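Local atomic coordinates of leucine-rich repeat protein (Bacteroides thetaiotaomicron, PDB entry 4ECN), a protein that is of unknown function but, as an extracellular protein built largely of leucine-rich repeats, probably binds other proteins. Residues T598-D603 and D613-T618; I634-N639 and D669-N674; A675-L680 and T701-N706. All coordinates share one frame; numbering follows the deposited sequence.

How the interactions relate
All three interactions belong to the leucine-rich-repeat solenoid and follow one another along the chain. Interaction 3 is a buried strand pair inside the parallel sheet, held by backbone hydrogen bonds with side chains aligned beside each other. Interaction 2 joins two loops of successive turns. It is mostly buried too, but side-chain amides, peptide groups and water do the work. Interaction 1 is partly buried. It packs a strand leucine and one just past the strand against aromatic rings, with one hydroxyl pair at its end. Phe617 of interaction 1 meets Phe638 of interaction 2, and Ile634 of interaction 2 packs on Leu680 of interaction 3. Interactions 1 and 3 do not touch.

Interaction 1 of 3, residues T598-D603 and D613-T618; sequences TDLKLD and DFCAFT
Leu600 and Phe614 form the centre of this contact. Leu600 CD2 lies 3.7 Å from Phe614 CE2, in a position oblique to the ring. The other methyl, Leu600 CD1, meets the same ring at its edge, in the ring plane. CD2 also touches Phe617 at the ring edge, near its plane, 4.0 Å from CE1. One leucine thus touches two aromatic side chains. Its CG is anti to the backbone N (chi1 176°), and chi2 of 65° sets the methyls. Leu602 meets Phe614 tip to tip, with CD1 4.1 Å from CE2.

At the other end of the contact the chemistry is polar. Thr598 OG1 and Thr618 OG1 share a hydrogen bond of 2.7 Å, and either hydroxyl could be the donor. Here the backbones come close: Thr598 CA and Thr618 CA are 5.2 Å apart. Thr618 OG1 also takes a weak bond from the backbone N of Gln620.

A second shell holds the rings. Phe591 packs edge-to-face with Phe614, and Phe617 meets the ring of Phe638. Leu600 and Phe617 both touch Leu624 of strand 623-625. This is apolar packing inside a leucine-rich-repeat solenoid, inner leucines against aromatic side chains of the segment after the strand. Strand 596-601 pairs on one side with strand 577-579 in the repeat sheet. Segment 613-618 then leads the chain toward strand 623-625.

Interaction 2 of 3, residues I634-N639 and D669-N674; sequences IPNIFN and DYKGIN
Asn636 grips the opposite loop with both ends of its amide. OD1 accepts Lys671 N at 3.1 Å in a nearly straight bond, N-H...O 169°. ND2 donates to Asp669 O at 3.0 Å, from above the carbonyl plane of the aspartate. CG is anti to the backbone N (chi1 -165°), which carries the amide across to the other loop. ND2 has a second, weak partner in Glu612.

Water 2 accepts from Phe638 N at 3.1 Å and lies within bonding distance of Asn636 OD1 and Gly672 O; it has more acceptors in reach than protons to give. Water 1 donates to Pro635 O and is also bonded to Tyr670 OH. Lys671 bends back so that NZ makes a weak bond to Asn636 O. Asn639 N gives a weak bond to Asn674 OD1, while Asn674 ND2 is satisfied by Tyr644 O. Phe638 and Ile673 lie alongside each other, with CD2 4.0 Å from CG1.

An alanine at Asn636 would probably leave Lys671 N and Asp669 O without their mates across the contact and water 2 less firmly held. Peptide groups in these irregular loops are therefore matched largely by the Asn636 amide and water, without strand pairing between the two segments.

Interaction 3 of 3, residues A675-L680 and T701-N706; sequences ASTVTL and TIILSN
Ile703, Leu680 and Thr701 have the most surface buried in this strand pair. Strands 677-679 and 701-703 run parallel, 3° apart. Their axes approach to 5.0 Å.

Ile703 bonds through both its N-H and its C=O. Its N donates to Val678 O at 2.9 Å. Its O accepts Leu680 N at 2.7 Å. Its side chain lies beside Thr679 and points the same way. CG1 is anti to the carbonyl carbon (chi1 -46°). CD1 beyond it lies 3.9 Å from Thr679 OG1. That hydroxyl has its hydrogen bond with Gln396.

Leu680 packs alongside Leu704, with CB 3.7 Å from Leu704 CD2. Val678 and Ile702 also lie side by side, on the sheet face away from Ile703, where Val678 CB touches Ile702 CD1.

Thr701 begins the pairing. Its N donates to Ser676 O, and its O accepts Val678 N at 3.2 Å. Its side chain is aligned with that of Thr677. Water 3 links the two hydroxyls, bonded to both Thr677 OG1 and Thr701 OG1 at 2.7 Å.

The contact joins neighbouring strands of the leucine-rich-repeat sheet, in a beta-alpha-beta unit with helix 690-694 between them. Leu692 of that helix packs on Leu680 and Ile702. Strand 646-650 flanks the pair beyond 677-679, and strand 732-734 flanks it beyond 701-703.

Interaction 1 of 3, residues T598-D603 and D613-T618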
# COMPACT_ATOMS: atom_id res chain seq x y z
N THR A 598 -5.33 -11.17 -20.80
CA THR A 598 -6.30 -10.08 -20.65
C THR A 598 -5.52 -8.79 -20.53
O THR A 598 -5.97 -7.74 -21.00
CB THR A 598 -7.24 -10.28 -19.45
OG1 THR A 598 -7.81 -11.61 -19.46
CG2 THR A 598 -8.34 -9.26 -19.42
N ASP A 599 -4.34 -8.88 -19.90
CA ASP A 599 -3.50 -7.72 -19.68
C ASP A 599 -2.07 -8.02 -20.04
O ASP A 599 -1.53 -9.05 -19.66
CB ASP A 599 -3.59 -7.24 -18.22
CG ASP A 599 -4.83 -6.42 -17.91
OD1 ASP A 599 -4.87 -5.22 -18.32
OD2 ASP A 599 -5.74 -6.94 -17.20
N LEU A 600 -1.46 -7.09 -20.76
CA LEU A 600 -0.06 -7.19 -21.16
C LEU A 600 0.50 -5.80 -21.15
O LEU A 600 -0.03 -4.91 -21.82
CB LEU A 600 0.09 -7.89 -22.53
CG LEU A 600 1.48 -7.99 -23.13
CD1 LEU A 600 2.39 -8.86 -22.28
CD2 LEU A 600 1.41 -8.47 -24.56
N LYS A 601 1.52 -5.58 -20.31
CA LYS A 601 2.21 -4.30 -20.14
C LYS A 601 3.70 -4.51 -20.34
O LYS A 601 4.38 -5.06 -19.47
CB LYS A 601 1.90 -3.69 -18.75
CG LYS A 601 0.42 -3.38 -18.45
CD LYS A 601 -0.16 -2.20 -19.27
CE LYS A 601 -1.59 -1.97 -18.87
NZ LYS A 601 -2.15 -0.74 -19.49
N LEU A 602 4.21 -4.15 -21.53
CA LEU A 602 5.63 -4.32 -21.86
C LEU A 602 6.33 -2.96 -21.98
O LEU A 602 7.48 -2.92 -22.42
CB LEU A 602 5.77 -5.12 -23.17
CG LEU A 602 5.32 -6.60 -23.15
CD1 LEU A 602 5.18 -7.15 -24.54
CD2 LEU A 602 6.26 -7.48 -22.33
N ASP A 603 5.68 -1.87 -21.52
CA ASP A 603 6.19 -0.50 -21.61
C ASP A 603 7.54 -0.31 -20.94
O ASP A 603 7.88 -1.03 -20.00
CB ASP A 603 5.20 0.48 -20.98
CG ASP A 603 3.77 0.24 -21.39
OD1 ASP A 603 3.12 -0.63 -20.77
OD2 ASP A 603 3.29 0.95 -22.30
N ASP A 613 3.75 -14.87 -32.83
CA ASP A 613 3.13 -15.88 -31.96
C ASP A 613 3.39 -15.57 -30.46
O ASP A 613 3.27 -16.48 -29.64
CB ASP A 613 3.69 -17.28 -32.32
CG ASP A 613 5.22 -17.46 -32.23
OD1 ASP A 613 5.94 -16.44 -32.20
OD2 ASP A 613 5.68 -18.64 -32.25
N PHE A 614 3.72 -14.28 -30.10
CA PHE A 614 4.03 -13.88 -28.72
C PHE A 614 3.00 -14.44 -27.76
O PHE A 614 3.36 -15.12 -26.81
CB PHE A 614 4.15 -12.35 -28.55
CG PHE A 614 4.55 -11.96 -27.14
CD1 PHE A 614 5.84 -12.22 -26.66
CD2 PHE A 614 3.64 -11.37 -26.27
CE1 PHE A 614 6.20 -11.90 -25.34
CE2 PHE A 614 4.00 -11.04 -24.96
CZ PHE A 614 5.28 -11.31 -24.50
N CYS A 615 1.71 -14.17 -28.04
CA CYS A 615 0.55 -14.67 -27.31
C CYS A 615 -0.72 -14.39 -28.10
O CYS A 615 -0.70 -13.88 -29.23
CB CYS A 615 0.47 -14.06 -25.91
SG CYS A 615 -0.05 -12.32 -25.89
N ALA A 616 -1.84 -14.74 -27.45
CA ALA A 616 -3.22 -14.52 -27.83
C ALA A 616 -3.86 -13.64 -26.76
O ALA A 616 -3.23 -13.38 -25.72
CB ALA A 616 -3.94 -15.84 -27.98
N PHE A 617 -5.08 -13.15 -27.00
CA PHE A 617 -5.75 -12.27 -26.06
C PHE A 617 -7.17 -12.73 -25.80
O PHE A 617 -7.75 -13.42 -26.64
CB PHE A 617 -5.73 -10.83 -26.60
CG PHE A 617 -4.34 -10.28 -26.83
CD1 PHE A 617 -3.59 -9.77 -25.77
CD2 PHE A 617 -3.77 -10.30 -28.10
CE1 PHE A 617 -2.28 -9.29 -25.98
CE2 PHE A 617 -2.48 -9.80 -28.31
CZ PHE A 617 -1.74 -9.31 -27.25
N THR A 618 -7.72 -12.37 -24.61
CA THR A 618 -9.08 -12.72 -24.21
C THR A 618 -10.07 -11.62 -24.64
O THR A 618 -9.66 -10.54 -25.07
CB THR A 618 -9.20 -12.99 -22.68
OG1 THR A 618 -9.02 -11.80 -21.92
CG2 THR A 618 -8.27 -14.07 -22.21

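Interaction 2 of 3, residues I634-N639 and D669-N674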
# COMPACT_ATOMS: atom_id res chain seq x y z
N ILE A 634 4.47 -2.54 -36.21
CA ILE A 634 3.28 -2.92 -35.47
C ILE A 634 3.22 -4.46 -35.58
O ILE A 634 3.24 -4.98 -36.71
CB ILE A 634 1.98 -2.19 -35.95
CG1 ILE A 634 2.08 -0.66 -35.77
CG2 ILE A 634 0.72 -2.73 -35.23
CD1 ILE A 634 1.37 0.11 -36.85
N PRO A 635 3.26 -5.21 -34.44
CA PRO A 635 3.24 -6.68 -34.54
C PRO A 635 1.87 -7.21 -35.00
O PRO A 635 0.84 -6.67 -34.60
CB PRO A 635 3.58 -7.13 -33.12
CG PRO A 635 3.11 -6.02 -32.25
CD PRO A 635 3.29 -4.76 -33.03
N ASN A 636 1.86 -8.25 -35.86
CA ASN A 636 0.62 -8.85 -36.38
C ASN A 636 0.06 -9.90 -35.38
O ASN A 636 -0.12 -11.08 -35.73
CB ASN A 636 0.87 -9.46 -37.76
CG ASN A 636 -0.39 -9.76 -38.52
OD1 ASN A 636 -1.46 -9.20 -38.26
ND2 ASN A 636 -0.29 -10.61 -39.52
N ILE A 637 -0.23 -9.45 -34.14
CA ILE A 637 -0.72 -10.32 -33.06
C ILE A 637 -2.19 -10.02 -32.69
O ILE A 637 -2.66 -10.55 -31.68
CB ILE A 637 0.20 -10.21 -31.82
CG1 ILE A 637 0.36 -8.76 -31.33
CG2 ILE A 637 1.56 -10.87 -32.09
CD1 ILE A 637 0.91 -8.62 -29.90
N PHE A 638 -2.91 -9.25 -33.52
CA PHE A 638 -4.32 -8.91 -33.27
C PHE A 638 -5.17 -9.35 -34.46
O PHE A 638 -4.62 -9.84 -35.44
CB PHE A 638 -4.50 -7.40 -33.00
CG PHE A 638 -3.47 -6.83 -32.05
CD1 PHE A 638 -3.54 -7.08 -30.68
CD2 PHE A 638 -2.42 -6.05 -32.52
CE1 PHE A 638 -2.59 -6.56 -29.81
CE2 PHE A 638 -1.46 -5.55 -31.64
CZ PHE A 638 -1.56 -5.80 -30.29
N ASN A 639 -6.51 -9.24 -34.37
CA ASN A 639 -7.40 -9.63 -35.45
C ASN A 639 -8.57 -8.67 -35.50
O ASN A 639 -9.34 -8.63 -34.55
CB ASN A 639 -7.88 -11.08 -35.30
CG ASN A 639 -8.65 -11.66 -36.48
OD1 ASN A 639 -8.68 -11.13 -37.61
ND2 ASN A 639 -9.26 -12.81 -36.25
N ASP A 669 -1.31 -10.89 -45.50
CA ASP A 669 -1.18 -11.61 -44.23
C ASP A 669 -1.60 -10.76 -43.03
O ASP A 669 -1.92 -11.33 -41.98
CB ASP A 669 0.27 -12.06 -44.02
CG ASP A 669 0.77 -13.17 -44.92
OD1 ASP A 669 -0.08 -13.96 -45.42
OD2 ASP A 669 2.00 -13.30 -45.08
N TYR A 670 -1.59 -9.40 -43.17
CA TYR A 670 -1.93 -8.48 -42.08
C TYR A 670 -3.43 -8.60 -41.72
O TYR A 670 -4.29 -8.51 -42.61
CB TYR A 670 -1.55 -7.04 -42.43
CG TYR A 670 -1.64 -6.12 -41.24
CD1 TYR A 670 -0.87 -6.35 -40.10
CD2 TYR A 670 -2.47 -5.01 -41.25
CE1 TYR A 670 -0.97 -5.52 -38.98
CE2 TYR A 670 -2.56 -4.16 -40.15
CZ TYR A 670 -1.80 -4.42 -39.02
OH TYR A 670 -1.91 -3.58 -37.93
N LYS A 671 -3.71 -8.84 -40.40
CA LYS A 671 -5.04 -9.09 -39.79
C LYS A 671 -5.70 -7.85 -39.12
O LYS A 671 -6.84 -7.95 -38.67
CB LYS A 671 -4.93 -10.18 -38.69
CG LYS A 671 -4.42 -11.56 -39.13
CD LYS A 671 -4.18 -12.53 -37.94
CE LYS A 671 -2.97 -12.22 -37.07
NZ LYS A 671 -2.83 -13.13 -35.90
N GLY A 672 -4.98 -6.74 -39.02
CA GLY A 672 -5.47 -5.52 -38.38
C GLY A 672 -5.48 -5.58 -36.87
O GLY A 672 -4.93 -6.51 -36.28
N ILE A 673 -6.11 -4.57 -36.22
CA ILE A 673 -6.21 -4.42 -34.76
C ILE A 673 -7.68 -4.24 -34.35
O ILE A 673 -8.35 -3.32 -34.84
CB ILE A 673 -5.35 -3.23 -34.20
CG1 ILE A 673 -3.92 -3.15 -34.82
CG2 ILE A 673 -5.33 -3.20 -32.66
CD1 ILE A 673 -3.10 -1.97 -34.42
N ASN A 674 -8.16 -5.06 -33.39
CA ASN A 674 -9.52 -4.97 -32.87
C ASN A 674 -9.52 -4.07 -31.62
O ASN A 674 -9.62 -4.56 -30.50
CB ASN A 674 -10.08 -6.36 -32.58
CG ASN A 674 -9.21 -7.20 -31.68
OD1 ASN A 674 -8.05 -7.50 -31.97
ND2 ASN A 674 -9.77 -7.61 -30.56
O HOH W 1 -1.37 -5.17 -35.72
O HOH W 2 -2.55 -7.65 -36.14

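Interaction 3 of 3, residues A675-L680 and T701-N706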
# COMPACT_ATOMS: atom_id res chain seq x y z
N ALA A 675 -9.37 -2.74 -31.82
CA ALA A 675 -9.29 -1.77 -30.73
C ALA A 675 -9.83 -0.42 -31.15
O ALA A 675 -9.60 0.02 -32.28
CB ALA A 675 -7.85 -1.62 -30.27
N SER A 676 -10.55 0.25 -30.21
CA SER A 676 -11.19 1.54 -30.44
C SER A 676 -10.15 2.65 -30.55
O SER A 676 -10.33 3.53 -31.38
CB SER A 676 -12.16 1.86 -29.31
OG SER A 676 -13.11 0.81 -29.15
N THR A 677 -9.07 2.61 -29.74
CA THR A 677 -8.01 3.62 -29.75
C THR A 677 -6.66 2.97 -30.10
O THR A 677 -6.29 1.92 -29.55
CB THR A 677 -7.95 4.39 -28.42
OG1 THR A 677 -9.21 5.03 -28.17
CG2 THR A 677 -6.86 5.44 -28.41
N VAL A 678 -5.94 3.60 -31.04
CA VAL A 678 -4.62 3.15 -31.50
C VAL A 678 -3.68 4.32 -31.32
O VAL A 678 -3.92 5.38 -31.90
CB VAL A 678 -4.63 2.59 -32.94
CG1 VAL A 678 -3.22 2.27 -33.41
CG2 VAL A 678 -5.52 1.37 -33.04
N THR A 679 -2.65 4.16 -30.43
CA THR A 679 -1.71 5.24 -30.16
C THR A 679 -0.41 4.92 -30.86
O THR A 679 0.23 3.91 -30.56
CB THR A 679 -1.50 5.46 -28.67
OG1 THR A 679 -2.75 5.44 -27.98
CG2 THR A 679 -0.69 6.73 -28.38
N LEU A 680 -0.04 5.79 -31.80
CA LEU A 680 1.17 5.64 -32.59
C LEU A 680 1.96 6.93 -32.60
O LEU A 680 2.75 7.16 -33.50
CB LEU A 680 0.80 5.21 -34.02
CG LEU A 680 0.30 3.77 -34.21
CD1 LEU A 680 -0.42 3.62 -35.54
CD2 LEU A 680 1.41 2.77 -34.05
N THR A 701 -10.50 6.46 -32.54
CA THR A 701 -9.50 7.48 -32.21
C THR A 701 -8.15 6.98 -32.72
O THR A 701 -7.75 5.86 -32.36
CB THR A 701 -9.48 7.79 -30.70
OG1 THR A 701 -10.80 8.07 -30.24
CG2 THR A 701 -8.59 8.96 -30.36
N ILE A 702 -7.46 7.78 -33.58
CA ILE A 702 -6.14 7.42 -34.10
C ILE A 702 -5.19 8.51 -33.65
O ILE A 702 -5.41 9.67 -33.97
CB ILE A 702 -6.10 7.15 -35.65
CG1 ILE A 702 -4.78 6.53 -36.10
CG2 ILE A 702 -6.45 8.38 -36.51
CD1 ILE A 702 -4.64 5.15 -35.83
N ILE A 703 -4.16 8.16 -32.85
CA ILE A 703 -3.23 9.18 -32.35
C ILE A 703 -1.91 8.99 -33.10
O ILE A 703 -1.19 8.02 -32.86
CB ILE A 703 -3.09 9.17 -30.79
CG1 ILE A 703 -4.46 9.07 -30.09
CG2 ILE A 703 -2.34 10.41 -30.30
CD1 ILE A 703 -4.43 8.90 -28.62
N LEU A 704 -1.65 9.88 -34.07
CA LEU A 704 -0.46 9.86 -34.93
C LEU A 704 0.39 11.12 -34.78
O LEU A 704 1.12 11.46 -35.72
CB LEU A 704 -0.86 9.70 -36.39
CG LEU A 704 -1.33 8.31 -36.82
CD1 LEU A 704 -2.17 8.39 -38.10
CD2 LEU A 704 -0.18 7.33 -36.91
N SER A 705 0.35 11.79 -33.60
CA SER A 705 1.11 13.01 -33.37
C SER A 705 2.59 12.67 -33.22
O SER A 705 2.91 11.55 -32.88
CB SER A 705 0.60 13.78 -32.15
OG SER A 705 0.90 13.19 -30.90
N ASN A 706 3.47 13.62 -33.52
CA ASN A 706 4.93 13.51 -33.41
C ASN A 706 5.43 12.37 -34.29
O ASN A 706 5.91 11.34 -33.80
CB ASN A 706 5.39 13.36 -31.97
CG ASN A 706 5.02 14.55 -31.13
OD1 ASN A 706 3.91 14.62 -30.56
ND2 ASN A 706 5.94 15.49 -31.01
O HOH W 3 -11.64 5.85 -28.91